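Local structure of putative adenosine kinase (Schistosoma mansoni, 3VAS) at residues 165-168 against 172-175; 200-203 against 207-210; 226-231 against 245-250; 300-305 against 335-340. The protein probably phosphorylates adenosine to AMP at the expense of ATP, as an adenosine kinase of the ribokinase (pfkB) family, and is captured here with adenosine bound. All blocks are in the same frame, centred on the assembly; numbering follows the deposited sequence.

Interaction 1: 165-168 against 172-175; sequences AHIE and VWSL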
loop_
_atom_site.group_PDB
_atom_site.type_symbol
_atom_site.label_atom_id
_atom_site.label_comp_id
_atom_site.label_asym_id
_atom_site.label_seq_id
_atom_site.Cartn_x
_atom_site.Cartn_y
_atom_site.Cartn_z
ATOM N N ALA A 165 -14.642 -10.244 -13.051
ATOM C CA ALA A 165 -15.489 -11.427 -12.949
ATOM C C ALA A 165 -15.416 -12.081 -11.572
ATOM O O ALA A 165 -16.426 -12.550 -11.047
ATOM C CB ALA A 165 -15.135 -12.442 -14.035
ATOM N N HIS A 166 -14.220 -12.120 -10.994
ATOM C CA HIS A 166 -14.037 -12.750 -9.692
ATOM C C HIS A 166 -14.599 -11.860 -8.596
ATOM O O HIS A 166 -15.215 -12.335 -7.644
ATOM C CB HIS A 166 -12.561 -13.027 -9.432
ATOM C CG HIS A 166 -12.263 -13.400 -8.014
ATOM N ND1 HIS A 166 -12.502 -14.660 -7.510
ATOM C CD2 HIS A 166 -11.760 -12.671 -6.989
ATOM C CE1 HIS A 166 -12.152 -14.695 -6.236
ATOM N NE2 HIS A 166 -11.700 -13.501 -5.895
ATOM N N ILE A 167 -14.381 -10.560 -8.749
ATOM C CA ILE A 167 -14.860 -9.565 -7.800
ATOM C C ILE A 167 -16.388 -9.491 -7.785
ATOM O O ILE A 167 -16.995 -9.240 -6.743
ATOM C CB ILE A 167 -14.250 -8.185 -8.123
ATOM C CG1 ILE A 167 -12.731 -8.232 -7.929
ATOM C CG2 ILE A 167 -14.857 -7.094 -7.259
ATOM C CD1 ILE A 167 -12.006 -7.010 -8.455
ATOM N N GLU A 168 -17.010 -9.739 -8.932
ATOM C CA GLU A 168 -18.458 -9.595 -9.055
ATOM C C GLU A 168 -19.247 -10.850 -8.686
ATOM O O GLU A 168 -20.478 -10.850 -8.749
ATOM C CB GLU A 168 -18.841 -9.117 -10.458
ATOM C CG GLU A 168 -18.471 -7.669 -10.734
ATOM C CD GLU A 168 -18.918 -7.197 -12.104
ATOM O OE1 GLU A 168 -18.923 -8.015 -13.052
ATOM O OE2 GLU A 168 -19.271 -6.006 -12.230
ATOM N N VAL A 172 -18.292 -12.719 -3.228
ATOM C CA VAL A 172 -17.183 -11.787 -3.074
ATOM C C VAL A 172 -17.683 -10.343 -3.042
ATOM O O VAL A 172 -17.243 -9.540 -2.213
ATOM C CB VAL A 172 -16.132 -11.945 -4.192
ATOM C CG1 VAL A 172 -15.047 -10.885 -4.050
ATOM C CG2 VAL A 172 -15.524 -13.338 -4.159
ATOM N N TRP A 173 -18.614 -10.016 -3.934
ATOM C CA TRP A 173 -19.166 -8.669 -3.969
ATOM C C TRP A 173 -19.869 -8.319 -2.660
ATOM O O TRP A 173 -19.966 -7.146 -2.297
ATOM C CB TRP A 173 -20.123 -8.481 -5.150
ATOM C CG TRP A 173 -20.588 -7.066 -5.269
ATOM C CD1 TRP A 173 -21.836 -6.583 -4.993
ATOM C CD2 TRP A 173 -19.799 -5.935 -5.663
ATOM N NE1 TRP A 173 -21.874 -5.225 -5.202
ATOM C CE2 TRP A 173 -20.636 -4.803 -5.615
ATOM C CE3 TRP A 173 -18.467 -5.773 -6.062
ATOM C CZ2 TRP A 173 -20.187 -3.526 -5.946
ATOM C CZ3 TRP A 173 -18.020 -4.502 -6.389
ATOM C CH2 TRP A 173 -18.878 -3.396 -6.330
ATOM N N SER A 174 -20.349 -9.336 -1.949
ATOM C CA SER A 174 -21.005 -9.116 -0.663
ATOM C C SER A 174 -20.036 -8.584 0.401
ATOM O O SER A 174 -20.451 -7.916 1.342
ATOM C CB SER A 174 -21.710 -10.386 -0.172
ATOM O OG SER A 174 -20.775 -11.353 0.266
ATOM N N LEU A 175 -18.748 -8.882 0.249
ATOM C CA LEU A 175 -17.729 -8.303 1.127
ATOM C C LEU A 175 -17.565 -6.808 0.856
ATOM O O LEU A 175 -17.269 -6.028 1.765
ATOM C CB LEU A 175 -16.382 -9.013 0.955
ATOM C CG LEU A 175 -16.321 -10.499 1.318
ATOM C CD1 LEU A 175 -14.935 -11.052 1.037
ATOM C CD2 LEU A 175 -16.708 -10.718 2.771
#
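In the corner between the short helix 164-167 and the following helix 170-178, Ile167 and His166 of the first meet Trp173 and Val172 of the second. Much of the contact is side chain against backbone carbonyl. The CB of Val172 lies 3.6 Å from His166 O, while its CG1 comes to 3.7 Å from Ile167 O, so one branched residue packs against both carbonyls. With CG2 anti to its carbonyl carbon, Val172 also sets this methyl over one face of the His166 ring, 4.2 Å from CE1. Ile167 O sits near the plane of the Trp173 indole, at its edge; the backbone N of Trp173 is 3.3 Å from the same oxygen, but the angle is too poor for a hydrogen bond. Beside this, CG2 of Ile167 touches CE3 of Trp173 at 4.0 Å. No hydrogen bond spans the two segments. The polar ends find other partners: His166 NE2 bonds to Glu128 O, and Glu168 OE2 forms a salt bridge with Lys198, which also makes a cation-pi contact with Trp173. Around the corner, strands 101-107 and 126-131 take up His166 and Val172, whereas Ile167 and Trp173 pack on helix 189-205.

Interaction 2: 200-203 against 207-210; sequences AKHS and EKLF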
loop_
_atom_site.group_PDB
_atom_site.type_symbol
_atom_site.label_atom_id
_atom_site.label_comp_id
_atom_site.label_asym_id
_atom_site.label_seq_id
_atom_site.Cartn_x
_atom_site.Cartn_y
_atom_site.Cartn_z
ATOM N N ALA A 200 -14.521 1.849 -6.208
ATOM C CA ALA A 200 -14.447 3.278 -5.915
ATOM C C ALA A 200 -15.775 3.992 -6.183
ATOM O O ALA A 200 -16.212 4.826 -5.390
ATOM C CB ALA A 200 -13.318 3.929 -6.706
ATOM N N LYS A 201 -16.413 3.661 -7.302
ATOM C CA LYS A 201 -17.718 4.229 -7.627
ATOM C C LYS A 201 -18.786 3.794 -6.625
ATOM O O LYS A 201 -19.643 4.591 -6.243
ATOM C CB LYS A 201 -18.143 3.852 -9.048
ATOM C CG LYS A 201 -17.278 4.474 -10.123
ATOM C CD LYS A 201 -17.672 3.997 -11.502
ATOM C CE LYS A 201 -16.783 4.626 -12.558
ATOM N NZ LYS A 201 -17.013 4.015 -13.893
ATOM N N HIS A 202 -18.732 2.531 -6.209
ATOM C CA HIS A 202 -19.656 2.025 -5.198
ATOM C C HIS A 202 -19.509 2.805 -3.893
ATOM O O HIS A 202 -20.504 3.171 -3.266
ATOM C CB HIS A 202 -19.430 0.532 -4.950
ATOM C CG HIS A 202 -20.151 0.006 -3.748
ATOM N ND1 HIS A 202 -21.447 -0.464 -3.801
ATOM C CD2 HIS A 202 -19.760 -0.117 -2.457
ATOM C CE1 HIS A 202 -21.821 -0.855 -2.596
ATOM N NE2 HIS A 202 -20.815 -0.656 -1.762
ATOM N N SER A 203 -18.267 3.060 -3.494
ATOM C CA SER A 203 -17.990 3.817 -2.276
ATOM C C SER A 203 -18.590 5.222 -2.324
ATOM O O SER A 203 -19.323 5.620 -1.420
ATOM C CB SER A 203 -16.482 3.893 -2.014
ATOM O OG SER A 203 -16.194 4.687 -0.869
ATOM N N GLU A 207 -21.550 6.921 -0.099
ATOM C CA GLU A 207 -20.947 7.794 0.909
ATOM C C GLU A 207 -20.101 7.032 1.924
ATOM O O GLU A 207 -20.176 7.281 3.127
ATOM C CB GLU A 207 -22.007 8.642 1.618
ATOM C CG GLU A 207 -22.430 9.879 0.836
ATOM C CD GLU A 207 -21.265 10.823 0.570
ATOM O OE1 GLU A 207 -20.691 11.352 1.547
ATOM O OE2 GLU A 207 -20.916 11.027 -0.614
ATOM N N LYS A 208 -19.299 6.101 1.426
ATOM C CA LYS A 208 -18.391 5.341 2.267
ATOM C C LYS A 208 -17.012 5.986 2.267
ATOM O O LYS A 208 -16.812 7.040 1.661
ATOM C CB LYS A 208 -18.312 3.890 1.789
ATOM C CG LYS A 208 -19.642 3.151 1.856
ATOM C CD LYS A 208 -19.512 1.720 1.360
ATOM C CE LYS A 208 -20.838 0.977 1.441
ATOM N NZ LYS A 208 -20.678 -0.478 1.173
ATOM N N LEU A 209 -16.061 5.353 2.944
ATOM C CA LEU A 209 -14.716 5.906 3.051
ATOM C C LEU A 209 -13.726 5.155 2.170
ATOM O O LEU A 209 -13.380 4.008 2.450
ATOM C CB LEU A 209 -14.239 5.874 4.505
ATOM C CG LEU A 209 -12.946 6.646 4.764
ATOM C CD1 LEU A 209 -13.220 8.156 4.796
ATOM C CD2 LEU A 209 -12.274 6.179 6.049
ATOM N N PHE A 210 -13.259 5.810 1.113
ATOM C CA PHE A 210 -12.307 5.189 0.203
ATOM C C PHE A 210 -10.917 5.786 0.383
ATOM O O PHE A 210 -10.720 6.983 0.189
ATOM C CB PHE A 210 -12.764 5.345 -1.252
ATOM C CG PHE A 210 -11.956 4.529 -2.231
ATOM C CD1 PHE A 210 -12.358 3.249 -2.579
ATOM C CD2 PHE A 210 -10.794 5.038 -2.791
ATOM C CE1 PHE A 210 -11.620 2.492 -3.474
ATOM C CE2 PHE A 210 -10.050 4.289 -3.686
ATOM C CZ PHE A 210 -10.463 3.010 -4.026
#
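Helix 189-205 ends in a Schellman motif, after which the chain turns back through Lys208 into strand 209-213, bringing the CA atoms of Ser203 and Lys208 to 4.8 Å. Glu207, with positive phi (56°), is the C-prime residue, and the nearly straight bond from Lys208 N to Ser203 O (2.9 Å, 178°) closes the turn. This is the helix-to-strand return of the beta-alpha-beta unit 181-185, 189-205, 209-213 in the Rossmann-like core of the ribokinase fold. The extended Lys208 side chain runs back along the helix end, placing NZ at the edge of the His202 ring and close to its plane, 2.9 Å from NE2. As acceptor, NE2 is presumably unprotonated, consistent with a neutral imidazole. NZ is also hydrogen-bonded to Ala179 O, Glu177 O and Tyr182 OH, four partners for three protons, so at least one N-H is probably shared. Ser203 OG lies 3.5 Å from CB of both Lys208 and Phe210. Phe210 has CG anti to its backbone N (chi1 -170°), which carries the ring to the helical turn that holds Ala200. There the Ala200 methyl makes a CH-pi contact over one face, CB standing 4.2 Å from the ring centroid and displaced toward the rim.

Interaction 3: 226-231 against 245-250; sequences EVDEMI and EAYGEV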
loop_
_atom_site.group_PDB
_atom_site.type_symbol
_atom_site.label_atom_id
_atom_site.label_comp_id
_atom_site.label_asym_id
_atom_site.label_seq_id
_atom_site.Cartn_x
_atom_site.Cartn_y
_atom_site.Cartn_z
ATOM N N GLU A 226 -5.184 7.237 -14.553
ATOM C CA GLU A 226 -5.767 6.347 -13.546
ATOM C C GLU A 226 -5.613 6.886 -12.118
ATOM O O GLU A 226 -6.526 6.753 -11.297
ATOM C CB GLU A 226 -5.166 4.938 -13.636
ATOM C CG GLU A 226 -5.519 4.152 -14.909
ATOM C CD GLU A 226 -4.459 4.279 -15.998
ATOM O OE1 GLU A 226 -3.738 5.299 -16.017
ATOM O OE2 GLU A 226 -4.339 3.355 -16.827
ATOM N N VAL A 227 -4.457 7.476 -11.816
ATOM C CA VAL A 227 -4.231 8.037 -10.484
ATOM C C VAL A 227 -5.216 9.173 -10.212
ATOM O O VAL A 227 -5.847 9.223 -9.155
ATOM C CB VAL A 227 -2.779 8.545 -10.292
ATOM C CG1 VAL A 227 -2.645 9.305 -8.965
ATOM C CG2 VAL A 227 -1.783 7.383 -10.356
ATOM N N ASP A 228 -5.363 10.074 -11.177
ATOM C CA ASP A 228 -6.252 11.215 -10.998
ATOM C C ASP A 228 -7.709 10.787 -10.945
ATOM O O ASP A 228 -8.513 11.389 -10.235
ATOM C CB ASP A 228 -6.038 12.262 -12.093
ATOM C CG ASP A 228 -4.806 13.110 -11.851
ATOM O OD1 ASP A 228 -4.267 13.074 -10.720
ATOM O OD2 ASP A 228 -4.383 13.818 -12.788
ATOM N N GLU A 229 -8.056 9.748 -11.695
ATOM C CA GLU A 229 -9.421 9.253 -11.643
ATOM C C GLU A 229 -9.719 8.660 -10.266
ATOM O O GLU A 229 -10.777 8.915 -9.691
ATOM C CB GLU A 229 -9.703 8.236 -12.747
ATOM C CG GLU A 229 -11.151 7.772 -12.754
ATOM C CD GLU A 229 -11.553 7.068 -14.041
ATOM O OE1 GLU A 229 -10.743 6.291 -14.591
ATOM O OE2 GLU A 229 -12.690 7.296 -14.502
ATOM N N MET A 230 -8.778 7.878 -9.740
ATOM C CA MET A 230 -8.921 7.299 -8.407
ATOM C C MET A 230 -9.039 8.375 -7.319
ATOM O O MET A 230 -9.888 8.278 -6.435
ATOM C CB MET A 230 -7.766 6.344 -8.099
ATOM C CG MET A 230 -7.777 5.069 -8.938
ATOM S SD MET A 230 -9.348 4.185 -8.846
ATOM C CE MET A 230 -9.371 3.732 -7.128
ATOM N N ILE A 231 -8.188 9.395 -7.393
ATOM C CA ILE A 231 -8.254 10.504 -6.449
ATOM C C ILE A 231 -9.663 11.099 -6.413
ATOM O O ILE A 231 -10.165 11.459 -5.344
ATOM C CB ILE A 231 -7.202 11.593 -6.768
ATOM C CG1 ILE A 231 -5.790 11.052 -6.518
ATOM C CG2 ILE A 231 -7.433 12.834 -5.927
ATOM C CD1 ILE A 231 -4.687 12.035 -6.850
ATOM N N GLU A 245 6.527 14.480 -5.526
ATOM C CA GLU A 245 7.431 15.140 -6.465
ATOM C C GLU A 245 7.144 14.705 -7.904
ATOM O O GLU A 245 7.044 15.536 -8.802
ATOM C CB GLU A 245 8.886 14.834 -6.109
ATOM C CG GLU A 245 9.870 15.907 -6.539
ATOM C CD GLU A 245 10.124 16.934 -5.450
ATOM O OE1 GLU A 245 10.347 16.524 -4.291
ATOM O OE2 GLU A 245 10.100 18.147 -5.752
ATOM N N ALA A 246 6.996 13.402 -8.116
ATOM C CA ALA A 246 6.720 12.889 -9.451
ATOM C C ALA A 246 5.333 13.320 -9.920
ATOM O O ALA A 246 5.150 13.674 -11.081
ATOM C CB ALA A 246 6.858 11.382 -9.484
ATOM N N TYR A 247 4.363 13.295 -9.009
ATOM C CA TYR A 247 3.008 13.738 -9.323
ATOM C C TYR A 247 3.015 15.210 -9.719
ATOM O O TYR A 247 2.394 15.608 -10.714
ATOM C CB TYR A 247 2.090 13.537 -8.116
ATOM C CG TYR A 247 0.640 13.903 -8.361
ATOM C CD1 TYR A 247 -0.303 12.922 -8.649
ATOM C CD2 TYR A 247 0.210 15.224 -8.294
ATOM C CE1 TYR A 247 -1.627 13.247 -8.868
ATOM C CE2 TYR A 247 -1.116 15.557 -8.520
ATOM C CZ TYR A 247 -2.028 14.565 -8.804
ATOM O OH TYR A 247 -3.347 14.890 -9.026
ATOM N N GLY A 248 3.717 16.013 -8.925
ATOM C CA GLY A 248 3.791 17.442 -9.151
ATOM C C GLY A 248 4.388 17.787 -10.499
ATOM O O GLY A 248 3.837 18.611 -11.232
ATOM N N GLU A 249 5.513 17.157 -10.827
ATOM C CA GLU A 249 6.181 17.414 -12.099
ATOM C C GLU A 249 5.266 17.125 -13.286
ATOM O O GLU A 249 5.156 17.935 -14.212
ATOM C CB GLU A 249 7.464 16.592 -12.224
ATOM C CG GLU A 249 8.119 16.734 -13.593
ATOM C CD GLU A 249 9.402 15.942 -13.729
ATOM O OE1 GLU A 249 10.113 16.138 -14.740
ATOM O OE2 GLU A 249 9.699 15.123 -12.834
ATOM N N VAL A 250 4.609 15.971 -13.247
ATOM C CA VAL A 250 3.701 15.567 -14.315
ATOM C C VAL A 250 2.552 16.567 -14.488
ATOM O O VAL A 250 2.011 16.719 -15.581
ATOM C CB VAL A 250 3.158 14.136 -14.077
ATOM C CG1 VAL A 250 2.137 13.755 -15.129
ATOM C CG2 VAL A 250 4.303 13.142 -14.081
#
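Helices 224-231 and 241-250 stand apart and cross steeply: the axes of segments 226-231 and 245-250 come no nearer than 12.8 Å, at an angle of 104° between their N-to-C directions. Even the nearest CA atoms, those of Val227 and Tyr247, are 9.3 Å apart. A single long side chain bridges this separation. The Tyr247 ring leaves CB trans to the main-chain nitrogen and extends from helix 241-250 to three residues that follow one side of the other helix, Val227, Asp228 and Ile231.

The phenol reaches Asp228, with Tyr247 OH donating to OD1 over 2.6 Å. The hydroxyl approaches the syn side of this oxygen but lies 30° out of the carboxylate plane, and ring and carboxylate are turned 71° against each other. The hydrocarbon part of the contact lies around CE1 of the same ring: Val227 CG1 comes to it at the edge, 4.1 Å away, and Ile231, pointing back against the incoming tyrosine, brings CD1 to 3.9 Å from CE1. His251 stacks on the ring, and Thr261 and Tyr264 of helix 257-267 also touch it.

The second carboxylate oxygen of Asp228 is also used, OD2 bonding to His251 NE2, while His251 ND1 is bonded to the backbone O of Tyr247. His251 thus closes a short polar circuit from Asp228 back to Tyr247. With an acceptor at each nitrogen, His251 is probably protonated, which would make it a charged partner of Asp228. Such a network holds both carboxylate oxygens, fixes the direction of the phenol, and would be expected to keep Asp228 ionised.

Interaction 4: 300-305 against 335-340; sequences HQFMVE and PMITSL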
loop_
_atom_site.group_PDB
_atom_site.type_symbol
_atom_site.label_atom_id
_atom_site.label_comp_id
_atom_site.label_asym_id
_atom_site.label_seq_id
_atom_site.Cartn_x
_atom_site.Cartn_y
_atom_site.Cartn_z
ATOM N N HIS A 300 -0.364 21.716 7.014
ATOM C CA HIS A 300 0.236 21.558 8.333
ATOM C C HIS A 300 1.410 20.584 8.335
ATOM O O HIS A 300 1.383 19.565 7.650
ATOM C CB HIS A 300 -0.809 21.071 9.341
ATOM C CG HIS A 300 -2.071 21.874 9.343
ATOM N ND1 HIS A 300 -2.134 23.161 9.833
ATOM C CD2 HIS A 300 -3.318 21.572 8.914
ATOM C CE1 HIS A 300 -3.367 23.617 9.704
ATOM N NE2 HIS A 300 -4.107 22.672 9.152
ATOM N N GLN A 301 2.435 20.908 9.116
ATOM C CA GLN A 301 3.516 19.979 9.399
ATOM C C GLN A 301 3.201 19.209 10.674
ATOM O O GLN A 301 2.596 19.745 11.602
ATOM C CB GLN A 301 4.831 20.719 9.617
ATOM C CG GLN A 301 5.301 21.595 8.488
ATOM C CD GLN A 301 6.552 22.368 8.875
ATOM O OE1 GLN A 301 7.662 21.833 8.853
ATOM N NE2 GLN A 301 6.371 23.626 9.253
ATOM N N PHE A 302 3.629 17.955 10.722
ATOM C CA PHE A 302 3.480 17.138 11.918
ATOM C C PHE A 302 4.840 16.530 12.211
ATOM O O PHE A 302 5.364 15.750 11.412
ATOM C CB PHE A 302 2.428 16.055 11.686
ATOM C CG PHE A 302 2.227 15.124 12.855
ATOM C CD1 PHE A 302 1.332 15.439 13.865
ATOM C CD2 PHE A 302 2.913 13.919 12.928
ATOM C CE1 PHE A 302 1.132 14.579 14.930
ATOM C CE2 PHE A 302 2.720 13.052 13.992
ATOM C CZ PHE A 302 1.826 13.385 14.994
ATOM N N MET A 303 5.423 16.905 13.344
ATOM C CA MET A 303 6.761 16.441 13.693
ATOM C C MET A 303 6.779 14.939 13.940
ATOM O O MET A 303 5.833 14.381 14.491
ATOM C CB MET A 303 7.290 17.182 14.917
ATOM C CG MET A 303 8.794 17.082 15.080
ATOM S SD MET A 303 9.608 18.665 14.819
ATOM C CE MET A 303 8.925 19.613 16.171
ATOM N N VAL A 304 7.862 14.293 13.525
ATOM C CA VAL A 304 7.982 12.841 13.605
ATOM C C VAL A 304 9.165 12.445 14.494
ATOM O O VAL A 304 10.223 13.075 14.447
ATOM C CB VAL A 304 8.115 12.224 12.183
ATOM C CG1 VAL A 304 8.727 10.837 12.230
ATOM C CG2 VAL A 304 6.758 12.201 11.487
ATOM N N GLU A 305 8.963 11.415 15.316
ATOM C CA GLU A 305 9.996 10.913 16.222
ATOM C C GLU A 305 11.306 10.597 15.500
ATOM O O GLU A 305 11.334 9.802 14.558
ATOM C CB GLU A 305 9.495 9.671 16.965
ATOM N N PRO A 335 -9.485 11.598 16.793
ATOM C CA PRO A 335 -9.206 12.816 16.018
ATOM C C PRO A 335 -7.932 12.728 15.180
ATOM O O PRO A 335 -7.121 11.818 15.367
ATOM C CB PRO A 335 -9.067 13.906 17.091
ATOM C CG PRO A 335 -8.921 13.177 18.390
ATOM C CD PRO A 335 -9.636 11.875 18.230
ATOM N N MET A 336 -7.778 13.686 14.270
ATOM C CA MET A 336 -6.684 13.716 13.299
ATOM C C MET A 336 -5.292 13.531 13.902
ATOM O O MET A 336 -4.519 12.691 13.439
ATOM C CB MET A 336 -6.723 15.035 12.518
ATOM C CG MET A 336 -5.600 15.194 11.510
ATOM S SD MET A 336 -5.826 14.110 10.093
ATOM C CE MET A 336 -4.255 14.297 9.254
ATOM N N ILE A 337 -4.973 14.320 14.923
ATOM C CA ILE A 337 -3.636 14.301 15.513
ATOM C C ILE A 337 -3.342 12.971 16.209
ATOM O O ILE A 337 -2.262 12.396 16.049
ATOM C CB ILE A 337 -3.434 15.468 16.502
ATOM C CG1 ILE A 337 -3.605 16.810 15.783
ATOM C CG2 ILE A 337 -2.056 15.392 17.152
ATOM C CD1 ILE A 337 -2.534 17.092 14.750
ATOM N N THR A 338 -4.315 12.491 16.980
ATOM C CA THR A 338 -4.211 11.196 17.638
ATOM C C THR A 338 -3.951 10.098 16.608
ATOM O O THR A 338 -3.113 9.221 16.818
ATOM C CB THR A 338 -5.496 10.879 18.437
ATOM O OG1 THR A 338 -5.667 11.855 19.474
ATOM C CG2 THR A 338 -5.433 9.483 19.058
ATOM N N SER A 339 -4.659 10.167 15.484
ATOM C CA SER A 339 -4.514 9.177 14.419
ATOM C C SER A 339 -3.133 9.230 13.765
ATOM O O SER A 339 -2.561 8.191 13.422
ATOM C CB SER A 339 -5.609 9.356 13.364
ATOM O OG SER A 339 -6.894 9.096 13.906
ATOM N N LEU A 340 -2.601 10.440 13.596
ATOM C CA LEU A 340 -1.254 10.613 13.053
ATOM C C LEU A 340 -0.199 9.970 13.953
ATOM O O LEU A 340 0.727 9.326 13.464
ATOM C CB LEU A 340 -0.928 12.093 12.826
ATOM C CG LEU A 340 -1.689 12.793 11.698
ATOM C CD1 LEU A 340 -1.255 14.247 11.588
ATOM C CD2 LEU A 340 -1.480 12.061 10.370
#
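Phe302 meets Leu340 and Ile337, and the contact between strand 300-302 and the first turns of helix 336-351 is apolar throughout, with no hydrogen bond from one segment to the other. The CH-pi part belongs to Leu340. Its CB lies over one face of the Phe302 ring, 3.8 Å from the centroid and 14° off the normal, somewhat displaced toward the rim. The CD1 methyl covers another portion of the same face, 3.6 Å from Phe302 CD1, and the phenylalanine and leucine run antiparallel alongside one another. At the ring's edge the packing comes from Ile337, one helical turn earlier, whose CG2 reaches CE1 of Phe302 at 4.0 Å near the ring plane. A trans first torsion (chi1 178°) extends the Phe302 ring from the strand toward the helix.

At the start of the helix, Pro335, in the N-cap position, offers its carbonyl to two donors from Ser339, the backbone N at 3.0 Å and OG at 3.1 Å, the hydroxyl standing above the carbonyl plane.

His341, the next residue of the helix, meets the Phe302 ring edge-to-face. Strand 300-302 is antiparallel to 287-293, whose Leu289 touches Phe302 and whose Tyr291 touches Ile337 and Leu340; on another side, helix 318-330 packs on Leu340 through Phe326. The helix therefore lies against this antiparallel edge of the fold.

In the fold
From the N terminus the four contacts follow in series, none crossing or enclosing another. Interactions 1 and 2 each close a bend with three residues between their segments, the first between two helices, the second between helix and strand. Interaction 3 closes a loop of 13 residues that contains strand 236-240, and interaction 4 one of 29 that contains helix 318-330. Interactions 1 and 2 touch through Trp173 and His202, and interactions 2 and 3 through Met230, which reaches Phe210 and Ala200. A continuous packed path thus runs from 165-168 to the helix 224-231. Interaction 4 stands apart, its nearest atoms about 10 Å from interaction 2, and secures helix 336-351 to strand 300-302.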